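Local coordinates for uncharacterized protein, toxin (Helicobacter pylori, PDB 4LTT), which is the toxin of a RelE-family, YafQ-like toxin-antitoxin pair and probably acts as an endonuclease that cleaves messenger RNA, at residues F56-C59 against V65-V68; F44-L49 against L67-K72. All blocks are in the same frame, centred on the assembly; numbering follows the deposited sequence.

Contact 1: residues F56-C59 against V65-V68; sequences FREC and VLLV
Cys59 turns SG into the crowded position between its backbone N and carbonyl carbon (chi1 64°), which lays the sulfur alongside Leu67, while in Val68 CG1 stands anti to the backbone N (chi1 178°), which brings it against Phe56. The two segments are the paired strands of an antiparallel beta hairpin, 57-60 with 65-72, inside the mixed sheet of this RelE-family toxin. Cys59 and Leu67 form a hydrogen-bonded pair: Cys59 N donates to Leu67 O at 3.0 Å, in the carbonyl plane, and Leu67 N returns a bond to Cys59 O, lying 21° off the plane of the Cys59 carbonyl. On this face SG meets Leu67 CB at 3.9 Å and lies about as near to CD2; Val30, Leu27 and Leu34 of helix 25-35 pack over the pair.

Glu58 and Val68 make the adjoining non-hydrogen-bonded pair and face the other way, towards helix 84-88, where both touch Phe88. Each CA-H points at a carbonyl of the opposite strand, Glu58 CA lying 3.2 Å from Leu67 O and Val68 CA 3.3 Å from Arg57 O. The Glu58 chain runs extended, its carboxylate reaching obliquely past Leu66, and OE1 of Glu58 comes within 3.8 Å of Leu66 CD1, a polar oxygen set beside a methyl group. Glu58 and His84 bind copper in another structure of this protein; here the metal is absent. Leu66 touches Leu87, and its side chain also comes near that of His84. Just before the first strand, Phe56 crosses Val68 at about a right angle. Val68 CG1 approaches the ring obliquely, 4.0 Å from Phe56 CD1, and is slightly closer to Phe56 CB, at 3.8 Å.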
ATOM      1  N   PHE A  56      -8.541  -1.115  -6.883  1.00  7.16           N
ATOM      2  CA  PHE A  56      -7.524  -0.821  -5.902  1.00  6.28           C
ATOM      3  C   PHE A  56      -7.384   0.654  -5.642  1.00  5.89           C
ATOM      4  O   PHE A  56      -7.738   1.500  -6.487  1.00  6.71           O
ATOM      5  CB  PHE A  56      -6.182  -1.479  -6.312  1.00  6.95           C
ATOM      6  CG  PHE A  56      -6.224  -2.987  -6.099  1.00  8.27           C
ATOM      7  CD1 PHE A  56      -5.687  -3.564  -4.937  1.00  8.34           C
ATOM      8  CD2 PHE A  56      -6.863  -3.822  -6.976  1.00  9.88           C
ATOM      9  CE1 PHE A  56      -5.738  -4.953  -4.721  1.00  9.34           C
ATOM     10  CE2 PHE A  56      -6.925  -5.230  -6.749  1.00  9.67           C
ATOM     11  CZ  PHE A  56      -6.393  -5.754  -5.593  1.00  9.84           C
ATOM     12  N   ARG A  57      -6.801   0.964  -4.511  1.00  5.87           N
ATOM     13  CA  ARG A  57      -6.464   2.339  -4.094  1.00  6.50           C
ATOM     14  C   ARG A  57      -4.961   2.436  -3.915  1.00  6.39           C
ATOM     15  O   ARG A  57      -4.237   1.427  -3.788  1.00  6.80           O
ATOM     16  CB  ARG A  57      -7.161   2.672  -2.752  1.00  6.63           C
ATOM     17  CG  ARG A  57      -8.705   2.654  -2.872  1.00  7.59           C
ATOM     18  CD  ARG A  57      -9.379   3.075  -1.532  1.00  8.85           C
ATOM     19  NE  ARG A  57      -9.100   4.439  -1.175  1.00  8.23           N
ATOM     20  CZ  ARG A  57      -9.696   5.505  -1.671  1.00  7.86           C
ATOM     21  NH1 ARG A  57     -10.659   5.358  -2.591  1.00  7.60           N
ATOM     22  NH2 ARG A  57      -9.263   6.703  -1.335  1.00  8.06           N
ATOM     23  N   GLU A  58      -4.492   3.665  -3.801  1.00  6.83           N
ATOM     24  CA  GLU A  58      -3.042   3.941  -3.684  1.00  7.45           C
ATOM     25  C   GLU A  58      -2.865   5.082  -2.634  1.00  6.81           C
ATOM     26  O   GLU A  58      -3.622   6.061  -2.676  1.00  6.77           O
ATOM     27  CB  GLU A  58      -2.504   4.481  -5.039  1.00  8.97           C
ATOM     28  CG  GLU A  58      -0.984   4.749  -5.018  1.00 11.26           C
ATOM     29  CD  GLU A  58      -0.598   5.704  -6.152  1.00 12.18           C
ATOM     30  OE1 GLU A  58      -0.426   5.186  -7.255  1.00 16.70           O
ATOM     31  OE2 GLU A  58      -0.505   6.929  -5.999  1.00 15.32           O
ATOM     32  N   CYS A  59      -1.860   4.914  -1.762  1.00  6.96           N
ATOM     33  CA  CYS A  59      -1.451   6.026  -0.926  1.00  7.14           C
ATOM     34  C   CYS A  59       0.072   6.093  -1.001  1.00  7.38           C
ATOM     35  O   CYS A  59       0.762   5.167  -1.462  1.00  7.66           O
ATOM     36  CB  CYS A  59      -1.987   5.922   0.487  1.00  6.70           C
ATOM     37  SG  CYS A  59      -1.390   4.536   1.423  1.00  7.85           S
ATOM     38  N   VAL A  65       7.655   5.569  -2.406  1.00  9.14           N
ATOM     39  CA  VAL A  65       7.111   4.328  -1.837  1.00  8.59           C
ATOM     40  C   VAL A  65       5.573   4.448  -1.767  1.00  7.52           C
ATOM     41  O   VAL A  65       5.069   5.170  -0.893  1.00  7.95           O
ATOM     42  CB  VAL A  65       7.702   3.997  -0.467  1.00  8.79           C
ATOM     43  CG1 VAL A  65       7.095   2.653  -0.056  1.00 10.83           C
ATOM     44  CG2 VAL A  65       9.198   3.807  -0.539  1.00 10.12           C
ATOM     45  N   LEU A  66       4.912   3.775  -2.691  1.00  6.66           N
ATOM     46  CA  LEU A  66       3.475   3.769  -2.803  1.00  6.37           C
ATOM     47  C   LEU A  66       2.945   2.472  -2.312  1.00  7.23           C
ATOM     48  O   LEU A  66       3.532   1.430  -2.608  1.00  7.78           O
ATOM     49  CB  LEU A  66       3.087   3.967  -4.252  1.00  8.15           C
ATOM     50  CG  LEU A  66       3.698   5.162  -4.967  1.00 10.12           C
ATOM     51  CD1 LEU A  66       3.284   5.155  -6.398  1.00 10.82           C
ATOM     52  CD2 LEU A  66       3.419   6.452  -4.313  1.00 13.52           C
ATOM     53  N   LEU A  67       1.838   2.506  -1.572  1.00  6.74           N
ATOM     54  CA  LEU A  67       1.141   1.293  -1.136  1.00  5.88           C
ATOM     55  C   LEU A  67      -0.118   1.158  -2.019  1.00  5.97           C
ATOM     56  O   LEU A  67      -0.949   2.089  -2.084  1.00  6.83           O
ATOM     57  CB  LEU A  67       0.760   1.454   0.340  1.00  5.86           C
ATOM     58  CG  LEU A  67      -0.137   0.306   0.873  1.00  6.04           C
ATOM     59  CD1 LEU A  67       0.630  -1.007   0.919  1.00  6.77           C
ATOM     60  CD2 LEU A  67      -0.706   0.689   2.243  1.00  7.34           C
ATOM     61  N   VAL A  68      -0.301  -0.005  -2.627  1.00  5.98           N
ATOM     62  CA  VAL A  68      -1.511  -0.329  -3.402  1.00  6.27           C
ATOM     63  C   VAL A  68      -2.289  -1.323  -2.595  1.00  5.54           C
ATOM     64  O   VAL A  68      -1.702  -2.366  -2.165  1.00  6.14           O
ATOM     65  CB  VAL A  68      -1.165  -0.848  -4.802  1.00  6.43           C
ATOM     66  CG1 VAL A  68      -2.449  -1.222  -5.548  1.00  6.65           C
ATOM     67  CG2 VAL A  68      -0.404   0.222  -5.589  1.00  7.38           C
TER

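Contact 2: residues F44-L49 against L67-K72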
ATOM      1  N   PHE A  44      -0.772  11.657   2.620  1.00  9.82           N
ATOM      2  CA  PHE A  44      -0.723  10.288   2.080  1.00  8.95           C
ATOM      3  C   PHE A  44      -1.278  10.272   0.678  1.00  8.74           C
ATOM      4  O   PHE A  44      -1.202   9.244  -0.020  1.00  8.52           O
ATOM      5  CB  PHE A  44      -1.407   9.339   3.021  1.00 10.50           C
ATOM      6  CG  PHE A  44      -0.622   9.151   4.273  1.00  9.84           C
ATOM      7  CD1 PHE A  44       0.581   8.541   4.237  1.00 12.14           C
ATOM      8  CD2 PHE A  44      -1.036   9.737   5.456  1.00 11.38           C
ATOM      9  CE1 PHE A  44       1.394   8.364   5.393  1.00 13.03           C
ATOM     10  CE2 PHE A  44      -0.250   9.557   6.620  1.00 13.53           C
ATOM     11  CZ  PHE A  44       0.978   8.930   6.571  1.00 14.58           C
ATOM     12  N   GLN A  45      -1.937  11.336   0.197  1.00  7.89           N
ATOM     13  CA  GLN A  45      -2.469  11.333  -1.206  1.00  9.18           C
ATOM     14  C   GLN A  45      -3.256  10.094  -1.523  1.00  7.76           C
ATOM     15  O   GLN A  45      -3.179   9.541  -2.609  1.00  8.11           O
ATOM     16  CB  GLN A  45      -1.361  11.499  -2.217  1.00  9.72           C
ATOM     17  CG  GLN A  45      -0.657  12.874  -2.066  1.00 13.02           C
ATOM     18  CD  GLN A  45       0.434  12.986  -3.125  1.00 15.30           C
ATOM     19  OE1 GLN A  45       0.188  12.797  -4.302  1.00 19.43           O
ATOM     20  NE2 GLN A  45       1.644  13.231  -2.693  1.00 20.00           N
ATOM     21  N   ASP A  46      -4.107   9.714  -0.587  1.00  7.60           N
ATOM     22  CA  ASP A  46      -4.883   8.456  -0.726  1.00  7.15           C
ATOM     23  C   ASP A  46      -5.979   8.628  -1.804  1.00  7.06           C
ATOM     24  O   ASP A  46      -6.694   9.677  -1.812  1.00  8.10           O
ATOM     25  CB  ASP A  46      -5.537   8.100   0.623  1.00  7.28           C
ATOM     26  CG  ASP A  46      -6.174   6.775   0.589  1.00  7.53           C
ATOM     27  OD1 ASP A  46      -5.489   5.831   0.259  1.00  8.12           O
ATOM     28  OD2 ASP A  46      -7.385   6.653   0.879  1.00  9.07           O
ATOM     29  N   HIS A  47      -6.107   7.714  -2.722  1.00  6.79           N
ATOM     30  CA  HIS A  47      -7.112   7.814  -3.772  1.00  7.36           C
ATOM     31  C   HIS A  47      -7.373   6.530  -4.447  1.00  7.91           C
ATOM     32  O   HIS A  47      -6.592   5.576  -4.309  1.00  7.64           O
ATOM     33  CB  HIS A  47      -6.662   8.893  -4.791  1.00  8.21           C
ATOM     34  CG  HIS A  47      -5.394   8.548  -5.544  1.00  8.93           C
ATOM     35  ND1 HIS A  47      -4.147   8.692  -5.031  1.00 10.00           N
ATOM     36  CD2 HIS A  47      -5.239   8.103  -6.855  1.00  9.88           C
ATOM     37  CE1 HIS A  47      -3.217   8.369  -5.973  1.00 11.67           C
ATOM     38  NE2 HIS A  47      -3.890   7.949  -7.069  1.00 10.45           N
ATOM     39  N   ALA A  48      -8.423   6.461  -5.265  1.00  7.74           N
ATOM     40  CA  ALA A  48      -8.732   5.309  -6.038  1.00  7.08           C
ATOM     41  C   ALA A  48      -7.975   5.312  -7.314  1.00  8.05           C
ATOM     42  O   ALA A  48      -7.851   6.356  -8.023  1.00  8.71           O
ATOM     43  CB  ALA A  48     -10.250   5.276  -6.291  1.00  8.99           C
ATOM     44  N   LEU A  49      -7.418   4.157  -7.680  1.00  6.97           N
ATOM     45  CA  LEU A  49      -6.792   3.977  -9.002  1.00  8.49           C
ATOM     46  C   LEU A  49      -7.831   3.804 -10.091  1.00  9.29           C
ATOM     47  O   LEU A  49      -9.040   3.608  -9.858  1.00  9.91           O
ATOM     48  CB  LEU A  49      -5.857   2.802  -8.999  1.00  8.01           C
ATOM     49  CG  LEU A  49      -4.693   2.953  -8.006  1.00  7.79           C
ATOM     50  CD1 LEU A  49      -3.947   1.592  -7.935  1.00  9.04           C
ATOM     51  CD2 LEU A  49      -3.807   4.091  -8.524  1.00  9.74           C
ATOM     52  N   LEU A  67       1.838   2.506  -1.572  1.00  6.74           N
ATOM     53  CA  LEU A  67       1.141   1.293  -1.136  1.00  5.88           C
ATOM     54  C   LEU A  67      -0.118   1.158  -2.019  1.00  5.97           C
ATOM     55  O   LEU A  67      -0.949   2.089  -2.084  1.00  6.83           O
ATOM     56  CB  LEU A  67       0.760   1.454   0.340  1.00  5.86           C
ATOM     57  CG  LEU A  67      -0.137   0.306   0.873  1.00  6.04           C
ATOM     58  CD1 LEU A  67       0.630  -1.007   0.919  1.00  6.77           C
ATOM     59  CD2 LEU A  67      -0.706   0.689   2.243  1.00  7.34           C
ATOM     60  N   VAL A  68      -0.301  -0.005  -2.627  1.00  5.98           N
ATOM     61  CA  VAL A  68      -1.511  -0.329  -3.402  1.00  6.27           C
ATOM     62  C   VAL A  68      -2.289  -1.323  -2.595  1.00  5.54           C
ATOM     63  O   VAL A  68      -1.702  -2.366  -2.165  1.00  6.14           O
ATOM     64  CB  VAL A  68      -1.165  -0.848  -4.802  1.00  6.43           C
ATOM     65  CG1 VAL A  68      -2.449  -1.222  -5.548  1.00  6.65           C
ATOM     66  CG2 VAL A  68      -0.404   0.222  -5.589  1.00  7.38           C
ATOM     67  N   TYR A  69      -3.574  -1.040  -2.329  1.00  5.43           N
ATOM     68  CA  TYR A  69      -4.347  -1.843  -1.365  1.00  5.58           C
ATOM     69  C   TYR A  69      -5.772  -1.850  -1.769  1.00  5.37           C
ATOM     70  O   TYR A  69      -6.228  -1.067  -2.613  1.00  6.02           O
ATOM     71  CB  TYR A  69      -4.168  -1.296   0.079  1.00  5.36           C
ATOM     72  CG  TYR A  69      -4.841   0.034   0.264  1.00  5.32           C
ATOM     73  CD1 TYR A  69      -6.178   0.084   0.686  1.00  5.65           C
ATOM     74  CD2 TYR A  69      -4.205   1.218   0.012  1.00  6.01           C
ATOM     75  CE1 TYR A  69      -6.802   1.320   0.874  1.00  5.37           C
ATOM     76  CE2 TYR A  69      -4.835   2.445   0.142  1.00  5.66           C
ATOM     77  CZ  TYR A  69      -6.153   2.489   0.568  1.00  5.72           C
ATOM     78  OH  TYR A  69      -6.804   3.689   0.718  1.00  6.86           O
ATOM     79  N   LEU A  70      -6.551  -2.723  -1.130  1.00  5.30           N
ATOM     80  CA  LEU A  70      -7.987  -2.833  -1.375  1.00  5.94           C
ATOM     81  C   LEU A  70      -8.676  -3.304  -0.115  1.00  6.26           C
ATOM     82  O   LEU A  70      -8.291  -4.323   0.485  1.00  6.22           O
ATOM     83  CB  LEU A  70      -8.257  -3.832  -2.527  1.00  6.74           C
ATOM     84  CG  LEU A  70      -9.732  -4.133  -2.793  1.00  6.62           C
ATOM     85  CD1 LEU A  70     -10.496  -2.936  -3.285  1.00  8.04           C
ATOM     86  CD2 LEU A  70      -9.817  -5.256  -3.800  1.00  8.66           C
ATOM     87  N   VAL A  71      -9.794  -2.681   0.225  1.00  6.72           N
ATOM     88  CA  VAL A  71     -10.681  -3.221   1.256  1.00  7.12           C
ATOM     89  C   VAL A  71     -11.730  -4.065   0.529  1.00  7.93           C
ATOM     90  O   VAL A  71     -12.453  -3.531  -0.346  1.00  8.28           O
ATOM     91  CB  VAL A  71     -11.318  -2.074   2.039  1.00  7.54           C
ATOM     92  CG1 VAL A  71     -12.417  -2.608   2.988  1.00 10.17           C
ATOM     93  CG2 VAL A  71     -10.309  -1.347   2.846  1.00  9.73           C
ATOM     94  N   LYS A  72     -11.808  -5.329   0.842  1.00  8.39           N
ATOM     95  CA  LYS A  72     -12.831  -6.151   0.196  1.00  9.71           C
ATOM     96  C   LYS A  72     -13.269  -7.211   1.190  1.00  8.70           C
ATOM     97  O   LYS A  72     -12.445  -7.934   1.718  1.00  8.17           O
ATOM     98  CB  LYS A  72     -12.285  -6.825  -1.021  1.00 10.45           C
ATOM     99  CG  LYS A  72     -13.274  -7.750  -1.690  1.00 11.16           C
ATOM    100  CD  LYS A  72     -12.761  -8.363  -2.935  1.00 12.57           C
ATOM    101  CE  LYS A  72     -13.847  -9.244  -3.553  1.00 14.13           C
ATOM    102  NZ  LYS A  72     -13.345  -9.810  -4.843  1.00 17.65           N
TER
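Tyr69 and Asp46 carry this contact, with Leu49 adding a smaller apolar touch. It spans strand 57-60 in the five-stranded mixed sheet of the toxin, linking the short edge strand 47-48 and its flanks to strand 65-72, two places along, so side chains rather than backbones meet. Tyr69 holds its ring between its backbone N and carbonyl carbon (chi1 70°), on the face lined by Leu34 of helix 25-35, and its phenol end extends toward Asp46. There Tyr69 OH donates to Asp46 OD1 over 2.6 Å, a short bond that uses the syn lone pair. The carboxylate comes in at the edge of the ring, the two planes only 12° apart.

Arg57, on the intervening strand, ties the pair together: its NE bonds to Tyr69 OH and its NH2 makes a salt bridge with Asp46 OD2. Both carboxylate oxygens are thus engaged, which fixes the group's rotation, and the nearby guanidinium would be expected to stabilise its negative charge. On the opposite face of the sheet, Leu49, whose side chain also touches Glu58, meets Val68 at about a right angle, its CD1 4.0 Å from Val68 CG1.

Overall arrangement
Contact 1 is the more deeply buried, about 4 Å from the chain centre to its own centre, and contact 2 is partly buried near the sheet edge. They share Leu67 and Val68 on strand 65-72, and strand 57-60, one partner in contact 1, is bridged by contact 2. Backbone bonds through strand 57-60 join the contacts: Arg57 N lies 2.8 Å from Tyr69 O, and Glu58 N is 2.9 Å from His47 O. Their chemistry differs accordingly. The hairpin joins neighbouring strands through backbone pairing and apolar packing, whereas 44-49 and 67-72, separated by a strand, rely on a polar side-chain bond and one aliphatic touch.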